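Local structure of 6-phosphogluconate dehydrogenase (5U5G) at residues A[215-220]-A[237-242]. The protein probably reduces 2-oxopropylphosphonate with NADPH at a late stage of fosfomycin biosynthesis. Residues are numbered along the deposited sequence; the frame is centred on the assembly and turned at random.
Sequences SAYMDV and GVRCKD. With NAP (NADP nicotinamide-adenine-dinucleotide phosphate), chain E; 7VD ((2-oxopropyl)phosphonic acid), chain F.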
loop_
_atom_site.group_PDB
_atom_site.type_symbol
_atom_site.label_atom_id
_atom_site.label_comp_id
_atom_site.label_asym_id
_atom_site.label_seq_id
_atom_site.Cartn_x
_atom_site.Cartn_y
_atom_site.Cartn_z
ATOM N N SER A 215 2.171 1.955 -1.572
ATOM C CA SER A 215 0.754 1.608 -1.589
ATOM C C SER A 215 0.056 2.594 -2.510
ATOM O O SER A 215 0.550 3.701 -2.744
ATOM C CB SER A 215 0.116 1.647 -0.189
ATOM O OG SER A 215 -0.008 2.972 0.320
ATOM N N ALA A 216 -1.094 2.169 -3.038
ATOM C CA ALA A 216 -1.931 3.082 -3.810
ATOM C C ALA A 216 -2.194 4.383 -3.050
ATOM O O ALA A 216 -2.145 5.477 -3.636
ATOM C CB ALA A 216 -3.247 2.389 -4.183
ATOM N N TYR A 217 -2.435 4.301 -1.737
ATOM C CA TYR A 217 -2.744 5.522 -1.001
ATOM C C TYR A 217 -1.519 6.268 -0.493
ATOM O O TYR A 217 -1.639 7.458 -0.169
ATOM C CB TYR A 217 -3.720 5.237 0.151
ATOM C CG TYR A 217 -5.108 5.609 -0.311
ATOM C CD1 TYR A 217 -5.825 4.760 -1.161
ATOM C CD2 TYR A 217 -5.662 6.855 0.001
ATOM C CE1 TYR A 217 -7.090 5.120 -1.642
ATOM C CE2 TYR A 217 -6.930 7.219 -0.468
ATOM C CZ TYR A 217 -7.637 6.346 -1.295
ATOM O OH TYR A 217 -8.892 6.699 -1.770
ATOM N N MET A 218 -0.353 5.616 -0.419
ATOM C CA MET A 218 0.891 6.374 -0.310
ATOM C C MET A 218 1.075 7.286 -1.522
ATOM O O MET A 218 1.463 8.453 -1.378
ATOM C CB MET A 218 2.083 5.421 -0.166
ATOM C CG MET A 218 3.462 6.099 -0.294
ATOM S SD MET A 218 3.920 7.315 0.974
ATOM C CE MET A 218 4.355 6.223 2.344
ATOM N N ASP A 219 0.786 6.769 -2.725
ATOM C CA ASP A 219 0.784 7.612 -3.923
ATOM C C ASP A 219 -0.150 8.804 -3.755
ATOM O O ASP A 219 0.214 9.942 -4.074
ATOM C CB ASP A 219 0.378 6.795 -5.153
ATOM C CG ASP A 219 1.424 5.755 -5.539
ATOM O OD1 ASP A 219 2.571 5.818 -5.033
ATOM O OD2 ASP A 219 1.089 4.865 -6.348
ATOM N N VAL A 220 -1.364 8.561 -3.244
ATOM C CA VAL A 220 -2.306 9.656 -3.019
ATOM C C VAL A 220 -1.694 10.694 -2.085
ATOM O O VAL A 220 -1.731 11.897 -2.358
ATOM C CB VAL A 220 -3.638 9.117 -2.466
ATOM C CG1 VAL A 220 -4.534 10.278 -2.043
ATOM C CG2 VAL A 220 -4.331 8.258 -3.512
ATOM N N GLY A 237 -16.285 13.596 4.084
ATOM C CA GLY A 237 -17.630 13.051 4.177
ATOM C C GLY A 237 -17.736 11.666 3.568
ATOM O O GLY A 237 -18.312 10.751 4.167
ATOM N N VAL A 238 -17.164 11.490 2.368
ATOM C CA VAL A 238 -17.202 10.186 1.709
ATOM C C VAL A 238 -16.335 9.176 2.459
ATOM O O VAL A 238 -16.738 8.024 2.672
ATOM C CB VAL A 238 -16.776 10.324 0.235
ATOM C CG1 VAL A 238 -16.340 8.985 -0.337
ATOM C CG2 VAL A 238 -17.935 10.896 -0.593
ATOM N N ARG A 239 -15.137 9.592 2.867
ATOM C CA ARG A 239 -14.235 8.705 3.594
ATOM C C ARG A 239 -14.873 8.225 4.892
ATOM O O ARG A 239 -14.853 7.026 5.202
ATOM C CB ARG A 239 -12.912 9.431 3.877
ATOM C CG ARG A 239 -11.840 8.569 4.553
ATOM C CD ARG A 239 -10.817 8.096 3.521
ATOM N NE ARG A 239 -11.054 6.709 3.188
ATOM C CZ ARG A 239 -10.757 6.125 2.030
ATOM N NH1 ARG A 239 -10.220 6.806 1.026
ATOM N NH2 ARG A 239 -11.035 4.837 1.878
ATOM N N CYS A 240 -15.465 9.152 5.656
ATOM C CA CYS A 240 -16.062 8.800 6.949
ATOM C C CYS A 240 -17.349 7.991 6.794
ATOM O O CYS A 240 -17.660 7.158 7.658
ATOM C CB CYS A 240 -16.317 10.070 7.775
ATOM S SG CYS A 240 -14.790 10.790 8.490
ATOM N N LYS A 241 -18.106 8.214 5.714
ATOM C CA LYS A 241 -19.231 7.335 5.415
ATOM C C LYS A 241 -18.770 5.883 5.329
ATOM O O LYS A 241 -19.386 4.984 5.918
ATOM C CB LYS A 241 -19.918 7.769 4.113
ATOM C CG LYS A 241 -20.781 6.664 3.480
ATOM C CD LYS A 241 -21.478 7.104 2.195
ATOM C CE LYS A 241 -20.503 7.291 1.017
ATOM N NZ LYS A 241 -19.921 6.028 0.481
ATOM N N ASP A 242 -17.666 5.634 4.614
ATOM C CA ASP A 242 -17.205 4.260 4.442
ATOM C C ASP A 242 -16.632 3.698 5.743
ATOM O O ASP A 242 -16.851 2.524 6.062
ATOM C CB ASP A 242 -16.185 4.186 3.300
ATOM C CG ASP A 242 -16.806 4.498 1.944
ATOM O OD1 ASP A 242 -18.060 4.559 1.866
ATOM O OD2 ASP A 242 -16.052 4.691 0.959
HETATM P PA NAP E . -19.768 13.661 -3.872
HETATM O O1A NAP E . -19.977 14.154 -2.487
HETATM O O2A NAP E . -18.725 14.281 -4.768
HETATM O O5B NAP E . -21.212 13.667 -4.692
HETATM C C5B NAP E . -22.160 13.018 -3.879
HETATM C C4B NAP E . -23.387 12.739 -4.774
HETATM O O4B NAP E . -24.472 12.206 -4.015
HETATM C C3B NAP E . -23.844 14.075 -5.464
HETATM O O3B NAP E . -24.362 13.778 -6.725
HETATM C C2B NAP E . -25.009 14.484 -4.543
HETATM O O2B NAP E . -25.975 15.211 -5.128
HETATM C C1B NAP E . -25.589 13.042 -4.256
HETATM N N9A NAP E . -26.432 13.108 -3.078
HETATM C C8A NAP E . -26.064 13.098 -1.717
HETATM N N7A NAP E . -27.131 13.211 -0.879
HETATM C C5A NAP E . -28.225 13.307 -1.750
HETATM C C6A NAP E . -29.605 13.449 -1.524
HETATM N N6A NAP E . -30.108 13.509 -0.247
HETATM N N1A NAP E . -30.486 13.531 -2.553
HETATM C C2A NAP E . -29.942 13.465 -3.808
HETATM N N3A NAP E . -28.662 13.325 -4.182
HETATM C C4A NAP E . -27.806 13.247 -3.118
HETATM O O3 NAP E . -19.391 12.104 -3.511
HETATM P PN NAP E . -18.429 11.383 -4.569
HETATM O O1N NAP E . -18.882 11.525 -5.969
HETATM O O2N NAP E . -16.973 11.397 -4.160
HETATM O O5D NAP E . -18.774 9.707 -4.229
HETATM C C5D NAP E . -19.943 9.302 -4.790
HETATM C C4D NAP E . -20.017 7.799 -4.596
HETATM O O4D NAP E . -18.869 7.165 -5.219
HETATM C C3D NAP E . -19.933 7.467 -3.048
HETATM O O3D NAP E . -20.765 6.374 -2.782
HETATM C C2D NAP E . -18.477 7.102 -2.854
HETATM O O2D NAP E . -18.266 6.178 -1.819
HETATM C C1D NAP E . -18.189 6.408 -4.225
HETATM N N1N NAP E . -16.776 6.438 -4.548
HETATM C C2N NAP E . -16.046 7.655 -4.612
HETATM C C3N NAP E . -14.725 7.617 -5.005
HETATM C C7N NAP E . -13.948 8.855 -5.115
HETATM O O7N NAP E . -12.779 8.874 -5.504
HETATM N N7N NAP E . -14.548 10.068 -4.828
HETATM C C4N NAP E . -14.046 6.331 -5.399
HETATM C C5N NAP E . -14.892 5.143 -5.273
HETATM C C6N NAP E . -16.156 5.218 -4.859
HETATM P P2B NAP E . -25.663 17.032 -5.171
HETATM O O1X NAP E . -24.636 17.056 -6.260
HETATM O O2X NAP E . -27.048 17.589 -5.514
HETATM O O3X NAP E . -25.178 17.232 -3.756
HETATM P P1 7VD F . -11.044 4.856 -4.056
HETATM C C1 7VD F . -11.947 6.163 -3.178
HETATM O O2 7VD F . -11.354 3.457 -3.580
HETATM O O3 7VD F . -11.240 4.945 -5.551
HETATM O O4 7VD F . -9.628 5.235 -3.696
HETATM C C6 7VD F . -13.064 5.716 -2.270
HETATM O O7 7VD F . -13.777 4.755 -2.558
HETATM C C8 7VD F . -13.238 6.515 -1.007
#
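Y217 and R239 reach toward each other from two helices, 216-226 and 236-247, and meet beside the bound phosphonate. R239 NH1 donates a hydrogen bond to Y217 OH over 3.1 Å, bent at 140°, with the hydroxyl oxygen lying in the guanidinium plane. Y217 OH in turn donates to O4 of (2-oxopropyl)phosphonic acid at a short 2.5 Å, that oxygen sitting at the ring edge. The hydroxyl thus joins arginine to phosphonate.

Among the nonpolar contacts, V220 CG2, three residues on from Y217, lies over the centre of one face of its ring, 4.0 Å above the plane. The guanidinium stands almost upright to the ring, the planes 89° apart, and turns one face to the ligand methyl C8, 3.7 Å from R239 NH1. CG of R239 is anti to the backbone N, and bends at chi2 and chi3 bring the group round to the tyrosine.

Charged pairs hold the surroundings: R239 NH2 forms a salt bridge with E180 on helix 168-196. Two residues further along, K241 NZ bridges to D242 OD1 at 2.7 Å and donates to ribose O2D of NADP at 2.8 Å.

The pair helps wall the phosphonate pocket, between cofactor and all-helical part of the chain; R212 of the second subunit also bonds the phosphonate. With Q279 bonded to R239 NH1 too, the guanidinium is held in place and would probably polarise the tyrosine hydroxyl, strengthening its bond to the phosphonate.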